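Local coordinates for protein trans-2-enoyl-CoA reductase [NADH] (PDB 4GGO) that catalyses the NADH-dependent reduction of the carbon-carbon double bond of trans-2-enoyl-CoA substrates such as crotonyl-CoA in fatty acid synthesis, at residues A[69-74]-A[101-106]; A[143-148]-A[317-322]; A[176-181]-A[369-374]. All coordinates share one frame; numbering follows the deposited sequence.

Contact 1 (A[69-74]-A[101-106]); sequences TAAFGY and LAFDEA
F72 and F103 meet in an offset edge-to-face (T-shaped) pair that joins two helices of the Rossmann fold, 61-74 and 95-110, which follow strands 52-56 and 77-82 of the parallel sheet. The ring planes stand at 76° with centroids 5.4 Å apart, the edge of F72 turned toward the face of F103. The two segments run roughly parallel, at 29°, but their axes stay 11.7 Å apart, and aromatic rings fill that wide gap. From its CB, which points at the other helix, F72 sends its ring onward with CG anti to the carbonyl carbon (chi1 -61°). CD2 is 4.1 Å from CE2 of F103, and CE2 makes the close approach, 3.5 Å from CE2 of F103. CZ comes to rest 3.7 Å from CB of A106, while CE1 passes the backbone carbonyl of A106 by plain van der Waals contact. F103 leaves its helix at an angle; its CG, anti to the backbone N, brings the ring toward 69-74, where the two rings pass side by side, each pointing toward the other's helix. No hydrogen bond links the segments, and all four touching residues are buried. Helix 21-38 completes the apolar layer, its I32 touching both F72 and A106, and R67 and I68 from the preceding turn of helix 61-74 also pack on F103. CB of A71 meets the far end of the F103 ring, 3.7 Å from CZ of F103.

Contact 2 (A[143-148]-A[317-322]); sequences LIVYSL and RLYAER
Y319 reaches from helix 311-323 to strand 141-146 and makes every direct contact between the two segments. These contacts are apolar or van der Waals in kind. CD2 of L143 lies 3.7 Å from CE2 of Y319 and comes closer still, at 3.2 Å, to the phenolic OH, a tight approach of a methyl group to oxygen. The leucine and tyrosine side chains pass at a slant, whereas V145 meets Y319 from the opposite direction, its CG2 4.2 Å from OH. Having CG anti to the carbonyl carbon (chi1 -86°) carries the phenol across to the strand, although its CB does not aim there.

Polar interactions hold the surroundings, since no hydrogen bond spans the two segments. Backbone bonds tie L143 and V145 to strand 52-56 on one side, and I144 to strand 227-233 on the other. At the helix, NH1 of R322 donates to O of E321 (3.2 Å) from above the carbonyl plane, and salt bridges run from R317 and R322 to D342. L148, just beyond the strand, binds NAD(+). A helix packed on a central parallel strand whose C-terminal end leads to the dinucleotide is characteristic of the Rossmann fold.

Contact 3 (A[176-181]-A[369-374]); sequences KTVDPF and TDLAGY
A proline ring lies against a tyrosine here: P180, in the turn after strand 173-178 of the small antiparallel hairpin, packs on Y374 in the first turn of helix 371-380. CG of P180 is 3.5 Å from CD1 of Y374, and its CB is 3.7 Å from the same atom, so one side of the pyrrolidine runs along the CD1-CE1 bond. The approach is oblique to the aromatic ring. With CG anti to its own N (chi1 -164°), Y374 sets its ring beside P180, and its side chain also touches V281, an NAD(+)-binding residue. L371 forms the second apolar point, its CD2 4.0 Å from CG1 of V178 and equally far from CA of P180. The valine turns both its methyls to that atom, CG2 lying 4.2 Å from CD2 of L371. An aspartate caps or turns the backbone in each segment. D179 closes an Asx turn, its OD1 accepting from N of F181 at 3.0 Å and also from N of T182, in the bend that contains P180. D370 is the N-cap of the helix carrying L371 and Y374. Beyond the segments, O of P180 accepts a hydrogen bond from R375, a polar link between turn and helix, and K303 forms a salt bridge with OD2 of D370. The other carboxylate oxygen makes the capping bond: OD1 of D370 accepts from N of G373 at 2.8 Å, from above the carboxylate plane.

How the contacts relate
Contacts 1 and 2 adjoin within the Rossmann core, their centres 15 Å apart, and Y319 connects them: its OH lies 3.5 Å from CB of A70, and its CD2 3.6 Å from CE2 of Y74. Helix 61-74 thus faces helix 95-110 through contact 1 and helix 311-323 beside contact 2. Contact 3 is remote, about 29 Å from contact 2 between centres, and lies on the opposite side of the chain's centre. Each lies near the NAD(+) site: the F103 side chain is about 7 Å from that of C58, segment 143-148 includes L148, and the Y374 side chain is about 4 Å from that of V281. Y244, the probable proton donor, is about 10 Å from Y374 between side chains.

Contact 1 (A[69-74]-A[101-106])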
ATOM      1  N   THR A  69       0.162  -2.757  12.356  1.00 22.12           N
ATOM      2  CA  THR A  69       1.148  -3.723  12.832  1.00 22.46           C
ATOM      3  C   THR A  69       2.069  -3.102  13.882  1.00 24.18           C
ATOM      4  O   THR A  69       2.359  -3.714  14.910  1.00 24.46           O
ATOM      5  CB  THR A  69       1.999  -4.294  11.677  1.00 23.46           C
ATOM      6  OG1 THR A  69       1.143  -4.924  10.714  1.00 18.66           O
ATOM      7  CG2 THR A  69       2.998  -5.319  12.203  1.00 23.68           C
ATOM      8  N   ALA A  70       2.521  -1.879  13.621  1.00 18.37           N
ATOM      9  CA  ALA A  70       3.399  -1.178  14.551  1.00 23.02           C
ATOM     10  C   ALA A  70       2.688  -0.875  15.864  1.00 23.27           C
ATOM     11  O   ALA A  70       3.238  -1.096  16.942  1.00 22.06           O
ATOM     12  CB  ALA A  70       3.926   0.106  13.925  1.00 16.12           C
ATOM     13  N   ALA A  71       1.461  -0.377  15.766  1.00 22.49           N
ATOM     14  CA  ALA A  71       0.712   0.048  16.944  1.00 28.76           C
ATOM     15  C   ALA A  71       0.145  -1.120  17.748  1.00 30.04           C
ATOM     16  O   ALA A  71       0.373  -1.219  18.950  1.00 24.79           O
ATOM     17  CB  ALA A  71      -0.401   1.013  16.548  1.00 27.40           C
ATOM     18  N   PHE A  72      -0.592  -2.004  17.084  1.00 21.79           N
ATOM     19  CA  PHE A  72      -1.321  -3.049  17.798  1.00 21.34           C
ATOM     20  C   PHE A  72      -0.566  -4.370  17.900  1.00 27.68           C
ATOM     21  O   PHE A  72      -1.013  -5.296  18.577  1.00 28.17           O
ATOM     22  CB  PHE A  72      -2.702  -3.255  17.175  1.00 24.34           C
ATOM     23  CG  PHE A  72      -3.568  -2.031  17.224  1.00 30.86           C
ATOM     24  CD1 PHE A  72      -4.226  -1.679  18.391  1.00 28.53           C
ATOM     25  CD2 PHE A  72      -3.712  -1.222  16.110  1.00 26.47           C
ATOM     26  CE1 PHE A  72      -5.018  -0.548  18.441  1.00 28.47           C
ATOM     27  CE2 PHE A  72      -4.505  -0.091  16.155  1.00 23.38           C
ATOM     28  CZ  PHE A  72      -5.158   0.246  17.323  1.00 27.90           C
ATOM     29  N   GLY A  73       0.580  -4.450  17.235  1.00 27.88           N
ATOM     30  CA  GLY A  73       1.423  -5.627  17.329  1.00 23.51           C
ATOM     31  C   GLY A  73       2.612  -5.391  18.238  1.00 28.75           C
ATOM     32  O   GLY A  73       3.045  -6.291  18.959  1.00 26.64           O
ATOM     33  N   TYR A  74       3.137  -4.171  18.215  1.00 23.76           N
ATOM     34  CA  TYR A  74       4.350  -3.855  18.960  1.00 26.63           C
ATOM     35  C   TYR A  74       4.150  -2.776  20.024  1.00 27.24           C
ATOM     36  O   TYR A  74       5.028  -2.550  20.856  1.00 24.57           O
ATOM     37  CB  TYR A  74       5.479  -3.468  18.000  1.00 19.96           C
ATOM     38  CG  TYR A  74       5.963  -4.622  17.149  1.00 26.36           C
ATOM     39  CD1 TYR A  74       6.969  -5.468  17.599  1.00 24.57           C
ATOM     40  CD2 TYR A  74       5.407  -4.871  15.899  1.00 23.91           C
ATOM     41  CE1 TYR A  74       7.413  -6.527  16.829  1.00 24.85           C
ATOM     42  CE2 TYR A  74       5.843  -5.928  15.121  1.00 25.02           C
ATOM     43  CZ  TYR A  74       6.847  -6.753  15.591  1.00 23.41           C
ATOM     44  OH  TYR A  74       7.287  -7.804  14.822  1.00 20.76           O
ATOM     45  N   LEU A 101     -10.250   7.404  11.309  1.00 28.20           N
ATOM     46  CA  LEU A 101     -11.111   7.591  12.471  1.00 33.42           C
ATOM     47  C   LEU A 101     -11.186   6.308  13.287  1.00 31.23           C
ATOM     48  O   LEU A 101     -11.109   6.335  14.514  1.00 29.17           O
ATOM     49  CB  LEU A 101     -12.517   8.017  12.044  1.00 32.59           C
ATOM     50  CG  LEU A 101     -12.662   9.370  11.345  1.00 37.40           C
ATOM     51  CD1 LEU A 101     -14.129   9.669  11.079  1.00 39.17           C
ATOM     52  CD2 LEU A 101     -12.022  10.481  12.163  1.00 30.61           C
ATOM     53  N   ALA A 102     -11.332   5.184  12.590  1.00 26.08           N
ATOM     54  CA  ALA A 102     -11.396   3.880  13.237  1.00 29.32           C
ATOM     55  C   ALA A 102     -10.087   3.558  13.948  1.00 30.00           C
ATOM     56  O   ALA A 102     -10.091   3.071  15.078  1.00 29.94           O
ATOM     57  CB  ALA A 102     -11.731   2.801  12.222  1.00 29.80           C
ATOM     58  N   PHE A 103      -8.970   3.841  13.285  1.00 30.63           N
ATOM     59  CA  PHE A 103      -7.655   3.573  13.859  1.00 29.10           C
ATOM     60  C   PHE A 103      -7.425   4.366  15.139  1.00 32.08           C
ATOM     61  O   PHE A 103      -7.101   3.796  16.181  1.00 28.49           O
ATOM     62  CB  PHE A 103      -6.542   3.882  12.853  1.00 22.64           C
ATOM     63  CG  PHE A 103      -5.162   3.582  13.371  1.00 26.81           C
ATOM     64  CD1 PHE A 103      -4.438   4.544  14.061  1.00 25.23           C
ATOM     65  CD2 PHE A 103      -4.593   2.335  13.176  1.00 25.00           C
ATOM     66  CE1 PHE A 103      -3.176   4.265  14.547  1.00 28.40           C
ATOM     67  CE2 PHE A 103      -3.328   2.052  13.656  1.00 27.70           C
ATOM     68  CZ  PHE A 103      -2.619   3.016  14.344  1.00 25.12           C
ATOM     69  N   ASP A 104      -7.579   5.684  15.050  1.00 28.48           N
ATOM     70  CA  ASP A 104      -7.332   6.568  16.186  1.00 34.25           C
ATOM     71  C   ASP A 104      -8.239   6.243  17.368  1.00 33.52           C
ATOM     72  O   ASP A 104      -7.821   6.325  18.522  1.00 33.79           O
ATOM     73  CB  ASP A 104      -7.494   8.034  15.775  1.00 30.11           C
ATOM     74  CG  ASP A 104      -6.363   8.517  14.887  1.00 35.59           C
ATOM     75  OD1 ASP A 104      -5.254   7.948  14.971  1.00 37.06           O
ATOM     76  OD2 ASP A 104      -6.580   9.469  14.109  1.00 37.56           O
ATOM     77  N   GLU A 105      -9.479   5.871  17.071  1.00 33.36           N
ATOM     78  CA  GLU A 105     -10.428   5.479  18.105  1.00 33.03           C
ATOM     79  C   GLU A 105      -9.969   4.200  18.798  1.00 38.07           C
ATOM     80  O   GLU A 105     -10.054   4.078  20.021  1.00 33.15           O
ATOM     81  CB  GLU A 105     -11.822   5.296  17.504  1.00 41.62           C
ATOM     82  CG  GLU A 105     -12.901   4.942  18.511  1.00 47.98           C
ATOM     83  CD  GLU A 105     -14.295   5.245  17.993  1.00 52.14           C
ATOM     84  OE1 GLU A 105     -14.459   6.264  17.289  1.00 60.01           O
ATOM     85  OE2 GLU A 105     -15.225   4.465  18.286  1.00 59.30           O
ATOM     86  N   ALA A 106      -9.475   3.250  18.009  1.00 32.42           N
ATOM     87  CA  ALA A 106      -8.970   1.994  18.549  1.00 31.84           C
ATOM     88  C   ALA A 106      -7.686   2.217  19.339  1.00 29.95           C
ATOM     89  O   ALA A 106      -7.492   1.630  20.403  1.00 32.25           O
ATOM     90  CB  ALA A 106      -8.740   0.989  17.431  1.00 31.21           C
TER

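Contact 2 (A[143-148]-A[317-322])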
ATOM      1  N   LEU A 143      11.399   4.100  12.904  1.00 28.57           N
ATOM      2  CA  LEU A 143      10.865   3.433  11.723  1.00 32.42           C
ATOM      3  C   LEU A 143      10.008   4.391  10.904  1.00 26.46           C
ATOM      4  O   LEU A 143       9.045   4.963  11.412  1.00 29.03           O
ATOM      5  CB  LEU A 143      10.048   2.197  12.106  1.00 26.71           C
ATOM      6  CG  LEU A 143       9.315   1.519  10.945  1.00 28.18           C
ATOM      7  CD1 LEU A 143      10.299   0.979   9.913  1.00 28.72           C
ATOM      8  CD2 LEU A 143       8.404   0.414  11.449  1.00 25.87           C
ATOM      9  N   ILE A 144      10.365   4.566   9.637  1.00 25.97           N
ATOM     10  CA  ILE A 144       9.619   5.455   8.755  1.00 25.86           C
ATOM     11  C   ILE A 144       9.118   4.712   7.525  1.00 22.12           C
ATOM     12  O   ILE A 144       9.901   4.313   6.665  1.00 25.89           O
ATOM     13  CB  ILE A 144      10.468   6.657   8.310  1.00 29.49           C
ATOM     14  CG1 ILE A 144      10.979   7.425   9.528  1.00 32.10           C
ATOM     15  CG2 ILE A 144       9.660   7.573   7.400  1.00 23.01           C
ATOM     16  CD1 ILE A 144      11.814   8.627   9.176  1.00 22.71           C
ATOM     17  N   VAL A 145       7.806   4.532   7.444  1.00 23.48           N
ATOM     18  CA  VAL A 145       7.209   3.794   6.340  1.00 24.30           C
ATOM     19  C   VAL A 145       6.679   4.739   5.270  1.00 24.74           C
ATOM     20  O   VAL A 145       5.749   5.510   5.512  1.00 24.89           O
ATOM     21  CB  VAL A 145       6.071   2.882   6.830  1.00 23.99           C
ATOM     22  CG1 VAL A 145       5.464   2.117   5.664  1.00 21.78           C
ATOM     23  CG2 VAL A 145       6.587   1.922   7.897  1.00 20.55           C
ATOM     24  N   TYR A 146       7.277   4.679   4.084  1.00 25.02           N
ATOM     25  CA  TYR A 146       6.833   5.504   2.967  1.00 26.31           C
ATOM     26  C   TYR A 146       5.936   4.699   2.035  1.00 28.92           C
ATOM     27  O   TYR A 146       6.418   3.896   1.237  1.00 23.20           O
ATOM     28  CB  TYR A 146       8.029   6.064   2.194  1.00 26.55           C
ATOM     29  CG  TYR A 146       7.655   7.128   1.186  1.00 28.52           C
ATOM     30  CD1 TYR A 146       7.296   6.790  -0.113  1.00 29.89           C
ATOM     31  CD2 TYR A 146       7.657   8.472   1.536  1.00 28.13           C
ATOM     32  CE1 TYR A 146       6.950   7.762  -1.035  1.00 35.25           C
ATOM     33  CE2 TYR A 146       7.313   9.450   0.622  1.00 30.82           C
ATOM     34  CZ  TYR A 146       6.961   9.090  -0.661  1.00 35.65           C
ATOM     35  OH  TYR A 146       6.619  10.059  -1.573  1.00 41.74           O
ATOM     36  N   SER A 147       4.629   4.922   2.136  1.00 23.43           N
ATOM     37  CA  SER A 147       3.665   4.179   1.331  1.00 28.30           C
ATOM     38  C   SER A 147       2.683   5.105   0.621  1.00 33.36           C
ATOM     39  O   SER A 147       1.492   4.809   0.532  1.00 29.41           O
ATOM     40  CB  SER A 147       2.902   3.181   2.204  1.00 25.68           C
ATOM     41  OG  SER A 147       1.947   2.461   1.441  1.00 27.90           O
ATOM     42  N   LEU A 148       3.187   6.228   0.118  1.00 38.48           N
ATOM     43  CA  LEU A 148       2.342   7.182  -0.590  1.00 38.85           C
ATOM     44  C   LEU A 148       1.916   6.646  -1.952  1.00 36.90           C
ATOM     45  O   LEU A 148       2.740   6.157  -2.726  1.00 43.19           O
ATOM     46  CB  LEU A 148       3.053   8.530  -0.744  1.00 32.51           C
ATOM     47  CG  LEU A 148       3.228   9.339   0.542  1.00 36.27           C
ATOM     48  CD1 LEU A 148       3.937  10.652   0.259  1.00 39.46           C
ATOM     49  CD2 LEU A 148       1.881   9.590   1.204  1.00 37.40           C
ATOM     50  N   ARG A 317       4.159 -10.090   8.417  1.00 19.81           N
ATOM     51  CA  ARG A 317       5.295 -10.935   8.054  1.00 21.05           C
ATOM     52  C   ARG A 317       6.543 -10.086   7.833  1.00 21.27           C
ATOM     53  O   ARG A 317       7.649 -10.483   8.204  1.00 20.37           O
ATOM     54  CB  ARG A 317       4.991 -11.775   6.808  1.00 23.59           C
ATOM     55  CG  ARG A 317       6.175 -12.610   6.332  1.00 19.51           C
ATOM     56  CD  ARG A 317       5.739 -13.834   5.532  1.00 17.39           C
ATOM     57  NE  ARG A 317       5.210 -13.497   4.212  1.00 17.42           N
ATOM     58  CZ  ARG A 317       5.951 -13.400   3.112  1.00 17.61           C
ATOM     59  NH1 ARG A 317       7.260 -13.601   3.172  1.00 15.81           N
ATOM     60  NH2 ARG A 317       5.385 -13.097   1.951  1.00 17.39           N
ATOM     61  N   LEU A 318       6.354  -8.915   7.232  1.00 18.27           N
ATOM     62  CA  LEU A 318       7.443  -7.966   7.018  1.00 18.67           C
ATOM     63  C   LEU A 318       8.109  -7.558   8.332  1.00 19.22           C
ATOM     64  O   LEU A 318       9.332  -7.580   8.448  1.00 19.87           O
ATOM     65  CB  LEU A 318       6.931  -6.722   6.291  1.00 18.39           C
ATOM     66  CG  LEU A 318       7.922  -5.564   6.146  1.00 19.52           C
ATOM     67  CD1 LEU A 318       9.075  -5.940   5.223  1.00 19.07           C
ATOM     68  CD2 LEU A 318       7.214  -4.311   5.648  1.00 20.69           C
ATOM     69  N   TYR A 319       7.299  -7.182   9.317  1.00 15.67           N
ATOM     70  CA  TYR A 319       7.812  -6.781  10.624  1.00 18.14           C
ATOM     71  C   TYR A 319       8.496  -7.944  11.337  1.00 21.56           C
ATOM     72  O   TYR A 319       9.619  -7.817  11.828  1.00 23.09           O
ATOM     73  CB  TYR A 319       6.679  -6.247  11.503  1.00 19.31           C
ATOM     74  CG  TYR A 319       6.359  -4.776  11.328  1.00 20.87           C
ATOM     75  CD1 TYR A 319       5.741  -4.306  10.175  1.00 18.57           C
ATOM     76  CD2 TYR A 319       6.648  -3.860  12.333  1.00 21.97           C
ATOM     77  CE1 TYR A 319       5.438  -2.958  10.022  1.00 22.53           C
ATOM     78  CE2 TYR A 319       6.350  -2.516  12.190  1.00 21.21           C
ATOM     79  CZ  TYR A 319       5.743  -2.070  11.032  1.00 24.97           C
ATOM     80  OH  TYR A 319       5.443  -0.733  10.889  1.00 22.36           O
ATOM     81  N   ALA A 320       7.812  -9.081  11.384  1.00 23.88           N
ATOM     82  CA  ALA A 320       8.272 -10.223  12.164  1.00 22.43           C
ATOM     83  C   ALA A 320       9.431 -10.985  11.523  1.00 24.51           C
ATOM     84  O   ALA A 320      10.298 -11.507  12.224  1.00 24.92           O
ATOM     85  CB  ALA A 320       7.111 -11.164  12.443  1.00 26.82           C
ATOM     86  N   GLU A 321       9.447 -11.049  10.195  1.00 18.61           N
ATOM     87  CA  GLU A 321      10.399 -11.906   9.492  1.00 22.71           C
ATOM     88  C   GLU A 321      11.431 -11.155   8.650  1.00 20.81           C
ATOM     89  O   GLU A 321      12.231 -11.778   7.952  1.00 22.87           O
ATOM     90  CB  GLU A 321       9.657 -12.924   8.624  1.00 24.35           C
ATOM     91  CG  GLU A 321       8.931 -14.007   9.406  1.00 27.00           C
ATOM     92  CD  GLU A 321       9.861 -15.111   9.876  1.00 40.93           C
ATOM     93  OE1 GLU A 321       9.935 -16.157   9.196  1.00 40.24           O
ATOM     94  OE2 GLU A 321      10.518 -14.934  10.923  1.00 36.60           O
ATOM     95  N   ARG A 322      11.411  -9.826   8.706  1.00 21.39           N
ATOM     96  CA  ARG A 322      12.408  -9.024   7.998  1.00 22.19           C
ATOM     97  C   ARG A 322      13.004  -7.941   8.893  1.00 23.26           C
ATOM     98  O   ARG A 322      14.210  -7.914   9.134  1.00 24.29           O
ATOM     99  CB  ARG A 322      11.811  -8.377   6.743  1.00 21.48           C
ATOM    100  CG  ARG A 322      11.316  -9.351   5.685  1.00 13.87           C
ATOM    101  CD  ARG A 322      12.455 -10.152   5.073  1.00 23.80           C
ATOM    102  NE  ARG A 322      12.021 -10.893   3.892  1.00 24.85           N
ATOM    103  CZ  ARG A 322      11.381 -12.056   3.936  1.00 23.36           C
ATOM    104  NH1 ARG A 322      11.098 -12.615   5.104  1.00 20.39           N
ATOM    105  NH2 ARG A 322      11.020 -12.661   2.811  1.00 24.68           N
TER

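Contact 3 (A[176-181]-A[369-374])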
ATOM      1  N   LYS A 176      -4.532  -9.742 -22.344  1.00 30.39           N
ATOM      2  CA  LYS A 176      -5.871 -10.056 -21.866  1.00 30.57           C
ATOM      3  C   LYS A 176      -6.157  -9.356 -20.541  1.00 32.60           C
ATOM      4  O   LYS A 176      -5.250  -8.849 -19.890  1.00 38.07           O
ATOM      5  CB  LYS A 176      -6.043 -11.569 -21.711  1.00 35.67           C
ATOM      6  CG  LYS A 176      -6.022 -12.333 -23.028  1.00 37.55           C
ATOM      7  CD  LYS A 176      -6.693 -13.701 -22.912  1.00 45.24           C
ATOM      8  CE  LYS A 176      -5.775 -14.751 -22.302  1.00 57.95           C
ATOM      9  NZ  LYS A 176      -6.421 -16.099 -22.327  1.00 49.62           N
ATOM     10  N   THR A 177      -7.429  -9.313 -20.166  1.00 28.86           N
ATOM     11  CA  THR A 177      -7.840  -8.799 -18.866  1.00 26.60           C
ATOM     12  C   THR A 177      -9.216  -9.364 -18.561  1.00 28.46           C
ATOM     13  O   THR A 177      -9.831 -10.000 -19.415  1.00 31.34           O
ATOM     14  CB  THR A 177      -7.894  -7.257 -18.826  1.00 33.97           C
ATOM     15  OG1 THR A 177      -8.122  -6.821 -17.479  1.00 35.83           O
ATOM     16  CG2 THR A 177      -9.015  -6.736 -19.712  1.00 32.05           C
ATOM     17  N   VAL A 178      -9.704  -9.135 -17.349  1.00 26.50           N
ATOM     18  CA  VAL A 178     -11.005  -9.662 -16.968  1.00 26.16           C
ATOM     19  C   VAL A 178     -11.754  -8.683 -16.070  1.00 32.65           C
ATOM     20  O   VAL A 178     -11.162  -8.031 -15.209  1.00 33.43           O
ATOM     21  CB  VAL A 178     -10.878 -11.056 -16.290  1.00 27.56           C
ATOM     22  CG1 VAL A 178     -10.163 -10.950 -14.948  1.00 31.74           C
ATOM     23  CG2 VAL A 178     -12.244 -11.708 -16.129  1.00 28.14           C
ATOM     24  N   ASP A 179     -13.054  -8.553 -16.308  1.00 30.52           N
ATOM     25  CA  ASP A 179     -13.912  -7.769 -15.435  1.00 32.42           C
ATOM     26  C   ASP A 179     -14.471  -8.723 -14.392  1.00 32.60           C
ATOM     27  O   ASP A 179     -15.318  -9.558 -14.704  1.00 31.06           O
ATOM     28  CB  ASP A 179     -15.039  -7.112 -16.238  1.00 32.54           C
ATOM     29  CG  ASP A 179     -15.854  -6.125 -15.416  1.00 35.29           C
ATOM     30  OD1 ASP A 179     -16.296  -6.479 -14.301  1.00 36.51           O
ATOM     31  OD2 ASP A 179     -16.058  -4.987 -15.888  1.00 42.28           O
ATOM     32  N   PRO A 180     -13.990  -8.604 -13.145  1.00 28.21           N
ATOM     33  CA  PRO A 180     -14.334  -9.524 -12.055  1.00 29.10           C
ATOM     34  C   PRO A 180     -15.817  -9.505 -11.693  1.00 33.25           C
ATOM     35  O   PRO A 180     -16.298 -10.448 -11.066  1.00 32.55           O
ATOM     36  CB  PRO A 180     -13.499  -9.001 -10.882  1.00 31.19           C
ATOM     37  CG  PRO A 180     -13.267  -7.563 -11.198  1.00 33.02           C
ATOM     38  CD  PRO A 180     -13.113  -7.513 -12.687  1.00 32.41           C
ATOM     39  N   PHE A 181     -16.528  -8.450 -12.083  1.00 34.62           N
ATOM     40  CA  PHE A 181     -17.944  -8.327 -11.751  1.00 34.46           C
ATOM     41  C   PHE A 181     -18.863  -8.888 -12.834  1.00 35.29           C
ATOM     42  O   PHE A 181     -19.988  -9.298 -12.550  1.00 37.68           O
ATOM     43  CB  PHE A 181     -18.303  -6.872 -11.441  1.00 35.74           C
ATOM     44  CG  PHE A 181     -17.784  -6.393 -10.114  1.00 33.88           C
ATOM     45  CD1 PHE A 181     -18.468  -6.684  -8.945  1.00 35.14           C
ATOM     46  CD2 PHE A 181     -16.613  -5.656 -10.034  1.00 34.15           C
ATOM     47  CE1 PHE A 181     -17.994  -6.252  -7.720  1.00 34.00           C
ATOM     48  CE2 PHE A 181     -16.135  -5.219  -8.812  1.00 34.02           C
ATOM     49  CZ  PHE A 181     -16.827  -5.517  -7.653  1.00 33.05           C
ATOM     50  N   THR A 369     -10.593 -18.963 -11.863  1.00 28.48           N
ATOM     51  CA  THR A 369      -9.869 -17.945 -11.107  1.00 24.61           C
ATOM     52  C   THR A 369     -10.671 -17.452  -9.911  1.00 24.70           C
ATOM     53  O   THR A 369     -11.863 -17.735  -9.789  1.00 28.20           O
ATOM     54  CB  THR A 369      -9.495 -16.736 -11.986  1.00 25.69           C
ATOM     55  OG1 THR A 369     -10.683 -16.033 -12.371  1.00 28.31           O
ATOM     56  CG2 THR A 369      -8.747 -17.189 -13.231  1.00 25.23           C
ATOM     57  N   ASP A 370     -10.011 -16.708  -9.031  1.00 23.74           N
ATOM     58  CA  ASP A 370     -10.664 -16.181  -7.842  1.00 22.89           C
ATOM     59  C   ASP A 370     -11.247 -14.799  -8.114  1.00 29.12           C
ATOM     60  O   ASP A 370     -10.807 -13.802  -7.538  1.00 22.57           O
ATOM     61  CB  ASP A 370      -9.682 -16.122  -6.669  1.00 20.21           C
ATOM     62  CG  ASP A 370     -10.369 -15.841  -5.346  1.00 30.39           C
ATOM     63  OD1 ASP A 370     -11.604 -16.016  -5.269  1.00 25.35           O
ATOM     64  OD2 ASP A 370      -9.673 -15.451  -4.383  1.00 25.51           O
ATOM     65  N   LEU A 371     -12.236 -14.747  -9.002  1.00 25.08           N
ATOM     66  CA  LEU A 371     -12.934 -13.502  -9.290  1.00 27.76           C
ATOM     67  C   LEU A 371     -13.702 -13.042  -8.057  1.00 27.06           C
ATOM     68  O   LEU A 371     -13.878 -11.846  -7.836  1.00 28.97           O
ATOM     69  CB  LEU A 371     -13.886 -13.675 -10.475  1.00 24.26           C
ATOM     70  CG  LEU A 371     -13.236 -13.943 -11.833  1.00 28.18           C
ATOM     71  CD1 LEU A 371     -14.286 -13.976 -12.933  1.00 25.45           C
ATOM     72  CD2 LEU A 371     -12.169 -12.902 -12.136  1.00 24.48           C
ATOM     73  N   ALA A 372     -14.149 -14.003  -7.255  1.00 27.38           N
ATOM     74  CA  ALA A 372     -14.846 -13.707  -6.009  1.00 28.55           C
ATOM     75  C   ALA A 372     -13.926 -12.983  -5.033  1.00 28.01           C
ATOM     76  O   ALA A 372     -14.315 -11.989  -4.420  1.00 26.95           O
ATOM     77  CB  ALA A 372     -15.383 -14.986  -5.385  1.00 35.20           C
ATOM     78  N   GLY A 373     -12.704 -13.488  -4.893  1.00 30.24           N
ATOM     79  CA  GLY A 373     -11.714 -12.862  -4.037  1.00 26.10           C
ATOM     80  C   GLY A 373     -11.340 -11.475  -4.529  1.00 25.85           C
ATOM     81  O   GLY A 373     -11.104 -10.567  -3.732  1.00 28.48           O
ATOM     82  N   TYR A 374     -11.290 -11.314  -5.847  1.00 23.37           N
ATOM     83  CA  TYR A 374     -10.962 -10.026  -6.450  1.00 28.38           C
ATOM     84  C   TYR A 374     -12.051  -9.004  -6.145  1.00 25.57           C
ATOM     85  O   TYR A 374     -11.756  -7.871  -5.764  1.00 24.92           O
ATOM     86  CB  TYR A 374     -10.786 -10.170  -7.964  1.00 24.69           C
ATOM     87  CG  TYR A 374     -10.076  -9.007  -8.625  1.00 26.29           C
ATOM     88  CD1 TYR A 374     -10.719  -7.791  -8.818  1.00 23.88           C
ATOM     89  CD2 TYR A 374      -8.766  -9.131  -9.070  1.00 25.81           C
ATOM     90  CE1 TYR A 374     -10.077  -6.729  -9.423  1.00 27.94           C
ATOM     91  CE2 TYR A 374      -8.114  -8.073  -9.679  1.00 27.36           C
ATOM     92  CZ  TYR A 374      -8.776  -6.875  -9.854  1.00 26.86           C
ATOM     93  OH  TYR A 374      -8.137  -5.817 -10.459  1.00 26.96           O
TER